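PDB 2O0A: S.cerevisiae chromosome XVI reading frame ORF YPL253c from Saccharomyces cerevisiae, which partners the minus end-directed kinesin Kar3, recruits it to microtubules, targets or maintains it at the spindle pole body, and helps cross-link anti-parallel microtubules. Local coordinates for residues D44-I50 with K60-P66. Sequence-based numbering, arbitrary orientation.
Sequences DYENGVI and KFNRVIP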
ATOM      1  N   ASP A  44       5.875  11.051  17.719  1.00 20.81           N
ATOM      2  CA  ASP A  44       5.980  12.435  17.282  1.00 20.80           C
ATOM      3  C   ASP A  44       5.246  12.577  15.939  1.00 20.21           C
ATOM      4  O   ASP A  44       5.812  12.328  14.874  1.00 19.89           O
ATOM      5  CB  ASP A  44       7.459  12.837  17.177  1.00 21.17           C
ATOM      6  CG  ASP A  44       7.650  14.310  16.821  1.00 22.49           C
ATOM      7  OD1 ASP A  44       6.680  14.953  16.344  1.00 24.31           O
ATOM      8  OD2 ASP A  44       8.772  14.828  17.028  1.00 22.69           O
ATOM      9  N   TYR A  45       3.990  13.008  16.014  1.00 19.89           N
ATOM     10  CA  TYR A  45       3.131  13.081  14.831  1.00 20.30           C
ATOM     11  C   TYR A  45       3.468  14.281  13.940  1.00 20.64           C
ATOM     12  O   TYR A  45       3.104  14.309  12.764  1.00 20.49           O
ATOM     13  CB  TYR A  45       1.659  13.117  15.253  1.00 20.08           C
ATOM     14  CG  TYR A  45       1.160  11.845  15.918  1.00 19.66           C
ATOM     15  CD1 TYR A  45       0.987  10.672  15.180  1.00 20.13           C
ATOM     16  CD2 TYR A  45       0.849  11.810  17.281  1.00 19.96           C
ATOM     17  CE1 TYR A  45       0.523   9.497  15.780  1.00 20.29           C
ATOM     18  CE2 TYR A  45       0.370  10.628  17.893  1.00 18.87           C
ATOM     19  CZ  TYR A  45       0.228   9.475  17.135  1.00 19.84           C
ATOM     20  OH  TYR A  45      -0.260   8.313  17.687  1.00 19.56           O
ATOM     21  N   GLU A  46       4.154  15.280  14.498  1.00 21.56           N
ATOM     22  CA  GLU A  46       4.588  16.436  13.706  1.00 21.89           C
ATOM     23  C   GLU A  46       5.825  16.128  12.864  1.00 21.80           C
ATOM     24  O   GLU A  46       5.925  16.559  11.713  1.00 21.58           O
ATOM     25  CB  GLU A  46       4.858  17.662  14.596  1.00 22.87           C
ATOM     26  CG  GLU A  46       3.645  18.549  14.847  1.00 24.82           C
ATOM     27  CD  GLU A  46       3.266  19.398  13.649  0.10 24.59           C
ATOM     28  OE1 GLU A  46       2.141  19.225  13.136  0.10 24.91           O
ATOM     29  OE2 GLU A  46       4.089  20.237  13.221  0.10 25.18           O
ATOM     30  N   ASN A  47       6.761  15.366  13.428  1.00 21.24           N
ATOM     31  CA  ASN A  47       8.048  15.145  12.770  1.00 21.13           C
ATOM     32  C   ASN A  47       8.217  13.733  12.228  1.00 20.77           C
ATOM     33  O   ASN A  47       9.243  13.413  11.624  1.00 20.58           O
ATOM     34  CB  ASN A  47       9.199  15.491  13.731  1.00 21.02           C
ATOM     35  CG  ASN A  47       9.149  16.932  14.197  1.00 21.86           C
ATOM     36  OD1 ASN A  47       9.004  17.205  15.398  1.00 25.58           O
ATOM     37  ND2 ASN A  47       9.227  17.858  13.254  1.00 21.08           N
ATOM     38  N   GLY A  48       7.201  12.895  12.460  1.00 20.39           N
ATOM     39  CA  GLY A  48       7.152  11.552  11.892  1.00 20.33           C
ATOM     40  C   GLY A  48       8.141  10.614  12.549  1.00 19.99           C
ATOM     41  O   GLY A  48       8.889   9.918  11.878  1.00 20.54           O
ATOM     42  N   VAL A  49       8.144  10.606  13.871  1.00 20.15           N
ATOM     43  CA  VAL A  49       9.116   9.810  14.610  1.00 20.43           C
ATOM     44  C   VAL A  49       8.401   8.881  15.590  1.00 20.43           C
ATOM     45  O   VAL A  49       7.476   9.299  16.264  1.00 20.90           O
ATOM     46  CB  VAL A  49      10.100  10.721  15.400  1.00 20.55           C
ATOM     47  CG1 VAL A  49      11.185   9.886  16.024  1.00 21.90           C
ATOM     48  CG2 VAL A  49      10.711  11.772  14.485  1.00 21.77           C
ATOM     49  N   ILE A  50       8.831   7.621  15.647  1.00 20.98           N
ATOM     50  CA  ILE A  50       8.446   6.710  16.722  1.00 21.35           C
ATOM     51  C   ILE A  50       9.736   6.306  17.433  1.00 21.88           C
ATOM     52  O   ILE A  50      10.670   5.801  16.802  1.00 21.77           O
ATOM     53  CB  ILE A  50       7.710   5.451  16.215  1.00 20.80           C
ATOM     54  CG1 ILE A  50       6.491   5.850  15.380  1.00 20.79           C
ATOM     55  CG2 ILE A  50       7.299   4.541  17.392  1.00 21.61           C
ATOM     56  CD1 ILE A  50       5.819   4.674  14.681  1.00 19.40           C
ATOM     57  N   LYS A  60      12.182   6.821  12.075  1.00 21.09           N
ATOM     58  CA  LYS A  60      11.549   7.900  11.320  1.00 20.96           C
ATOM     59  C   LYS A  60      10.730   7.358  10.148  1.00 19.99           C
ATOM     60  O   LYS A  60      11.008   6.269   9.624  1.00 20.72           O
ATOM     61  CB  LYS A  60      12.597   8.894  10.817  1.00 21.75           C
ATOM     62  CG  LYS A  60      13.382   9.550  11.940  1.00 23.13           C
ATOM     63  CD  LYS A  60      14.150  10.752  11.446  1.00 26.54           C
ATOM     64  CE  LYS A  60      15.495  10.848  12.141  0.10 25.61           C
ATOM     65  NZ  LYS A  60      16.439  11.719  11.388  0.10 25.63           N
ATOM     66  N   PHE A  61       9.731   8.146   9.757  1.00 18.61           N
ATOM     67  CA  PHE A  61       8.836   7.813   8.654  1.00 18.09           C
ATOM     68  C   PHE A  61       8.543   9.104   7.919  1.00 17.60           C
ATOM     69  O   PHE A  61       8.704  10.199   8.473  1.00 18.60           O
ATOM     70  CB  PHE A  61       7.527   7.258   9.201  1.00 17.08           C
ATOM     71  CG  PHE A  61       7.671   5.919   9.877  1.00 17.62           C
ATOM     72  CD1 PHE A  61       7.445   4.749   9.169  1.00 17.59           C
ATOM     73  CD2 PHE A  61       8.037   5.840  11.217  1.00 18.37           C
ATOM     74  CE1 PHE A  61       7.589   3.516   9.778  1.00 17.46           C
ATOM     75  CE2 PHE A  61       8.186   4.603  11.844  1.00 17.77           C
ATOM     76  CZ  PHE A  61       7.955   3.441  11.121  1.00 17.54           C
ATOM     77  N   ASN A  62       8.083   9.005   6.674  1.00 17.58           N
ATOM     78  CA  ASN A  62       7.668  10.224   5.999  1.00 17.39           C
ATOM     79  C   ASN A  62       6.567  10.931   6.791  1.00 17.00           C
ATOM     80  O   ASN A  62       6.550  12.168   6.901  1.00 18.09           O
ATOM     81  CB  ASN A  62       7.262   9.930   4.552  1.00 17.42           C
ATOM     82  CG  ASN A  62       8.424   9.390   3.737  1.00 19.28           C
ATOM     83  OD1 ASN A  62       8.430   8.235   3.360  1.00 22.17           O
ATOM     84  ND2 ASN A  62       9.445  10.214   3.524  1.00 21.06           N
ATOM     85  N   ARG A  63       5.663  10.145   7.367  1.00 16.54           N
ATOM     86  CA  ARG A  63       4.656  10.654   8.286  1.00 15.93           C
ATOM     87  C   ARG A  63       4.173   9.497   9.156  1.00 15.66           C
ATOM     88  O   ARG A  63       4.109   8.353   8.693  1.00 14.85           O
ATOM     89  CB  ARG A  63       3.497  11.294   7.508  1.00 16.73           C
ATOM     90  CG  ARG A  63       2.386  11.859   8.373  1.00 17.66           C
ATOM     91  CD  ARG A  63       1.608  12.938   7.657  1.00 19.65           C
ATOM     92  NE  ARG A  63       2.342  14.198   7.477  1.00 19.83           N
ATOM     93  CZ  ARG A  63       2.514  15.118   8.426  1.00 20.54           C
ATOM     94  NH1 ARG A  63       2.028  14.932   9.649  1.00 21.20           N
ATOM     95  NH2 ARG A  63       3.175  16.236   8.147  1.00 21.43           N
ATOM     96  N   VAL A  64       3.864   9.811  10.412  1.00 15.04           N
ATOM     97  CA  VAL A  64       3.219   8.904  11.367  1.00 15.64           C
ATOM     98  C   VAL A  64       1.780   9.368  11.515  1.00 16.05           C
ATOM     99  O   VAL A  64       1.494  10.511  11.891  1.00 15.53           O
ATOM    100  CB  VAL A  64       3.965   8.882  12.729  1.00 15.81           C
ATOM    101  CG1 VAL A  64       3.166   8.093  13.768  1.00 17.31           C
ATOM    102  CG2 VAL A  64       5.339   8.283  12.522  1.00 16.66           C
ATOM    103  N   ILE A  65       0.862   8.480  11.165  1.00 15.62           N
ATOM    104  CA  ILE A  65      -0.539   8.818  11.030  1.00 15.75           C
ATOM    105  C   ILE A  65      -1.355   8.128  12.111  1.00 17.07           C
ATOM    106  O   ILE A  65      -1.374   6.908  12.171  1.00 15.25           O
ATOM    107  CB  ILE A  65      -1.055   8.360   9.625  1.00 15.75           C
ATOM    108  CG1 ILE A  65      -0.274   9.059   8.509  1.00 15.94           C
ATOM    109  CG2 ILE A  65      -2.538   8.618   9.482  1.00 14.52           C
ATOM    110  CD1 ILE A  65      -0.391   8.356   7.148  1.00 15.58           C
ATOM    111  N   PRO A  66      -2.055   8.904  12.954  1.00 17.86           N
ATOM    112  CA  PRO A  66      -2.844   8.287  14.020  1.00 18.74           C
ATOM    113  C   PRO A  66      -4.222   7.813  13.553  1.00 19.14           C
ATOM    114  O   PRO A  66      -5.059   8.625  13.149  1.00 19.68           O
ATOM    115  CB  PRO A  66      -2.971   9.415  15.052  1.00 18.80           C
ATOM    116  CG  PRO A  66      -2.909  10.669  14.234  1.00 18.64           C
ATOM    117  CD  PRO A  66      -2.139  10.377  12.976  1.00 18.78           C
TER
HETATM  118  O   HOH W   1       4.370  12.620  11.195  1.00 18.95           O
HETATM  119  O   HOH W   2       2.223  17.747  11.000  1.00 37.98           O
HETATM  120  O   HOH W   3      10.347  11.905   9.647  1.00 33.60           O
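Tyr45 and Pro66 meet in a CH-pi contact: Pro66 CG lies 4.3 Å from the centroid of the Tyr45 ring and 25° off its normal, hence over the face. Val64 crosses the same ring at about a right angle, its CG1 3.6 Å from Tyr45 CE1, while Val64 O sits at the ring edge, 3.3 Å from Tyr45 CD1. The two branches of Val64 divide the work. With CG1 anti to the backbone N (chi1 172°) and turned to the tyrosine, CG2 is left to pack on the Gly48 backbone and on Ile50 CG1, and Ile50 CD1 reaches Phe61 CE2 at 3.7 Å. Replacing Tyr45 with an alanine would probably open a gap beside Val64 and Pro66 and leave Glu34, which the phenol OH engages by a hydrogen bond, without that partner.

Among polar links, one direct hydrogen bond crosses the contact, from Phe61 N to Gly48 O (2.9 Å, 147° at the hydrogen), in the carbonyl plane; beside it Val49 and Lys60 form an antiparallel non-hydrogen-bonded pair (CA-CA 4.5 Å). One water donates to Tyr45 O and accepts from Val64 N; another joins Glu46 OE1 to NH1 of Arg63, a residue whose NE forms a salt bridge with Glu16.

Asp44 OD1 accepts from Asn47 N, above the carboxylate plane, in an Asx motif. Gly48 N (weakly) and Val49 N both bond to Asp44 O, and Gly48 has positive phi: a G1 beta bulge shaping the turn between strands 41-44 and 49-52. Packing on Val64 and Pro66 joins this small antiparallel sheet to strand 63-66, parallel to strand 27-32 in the central sheet of the kinesin-like motor homology domain.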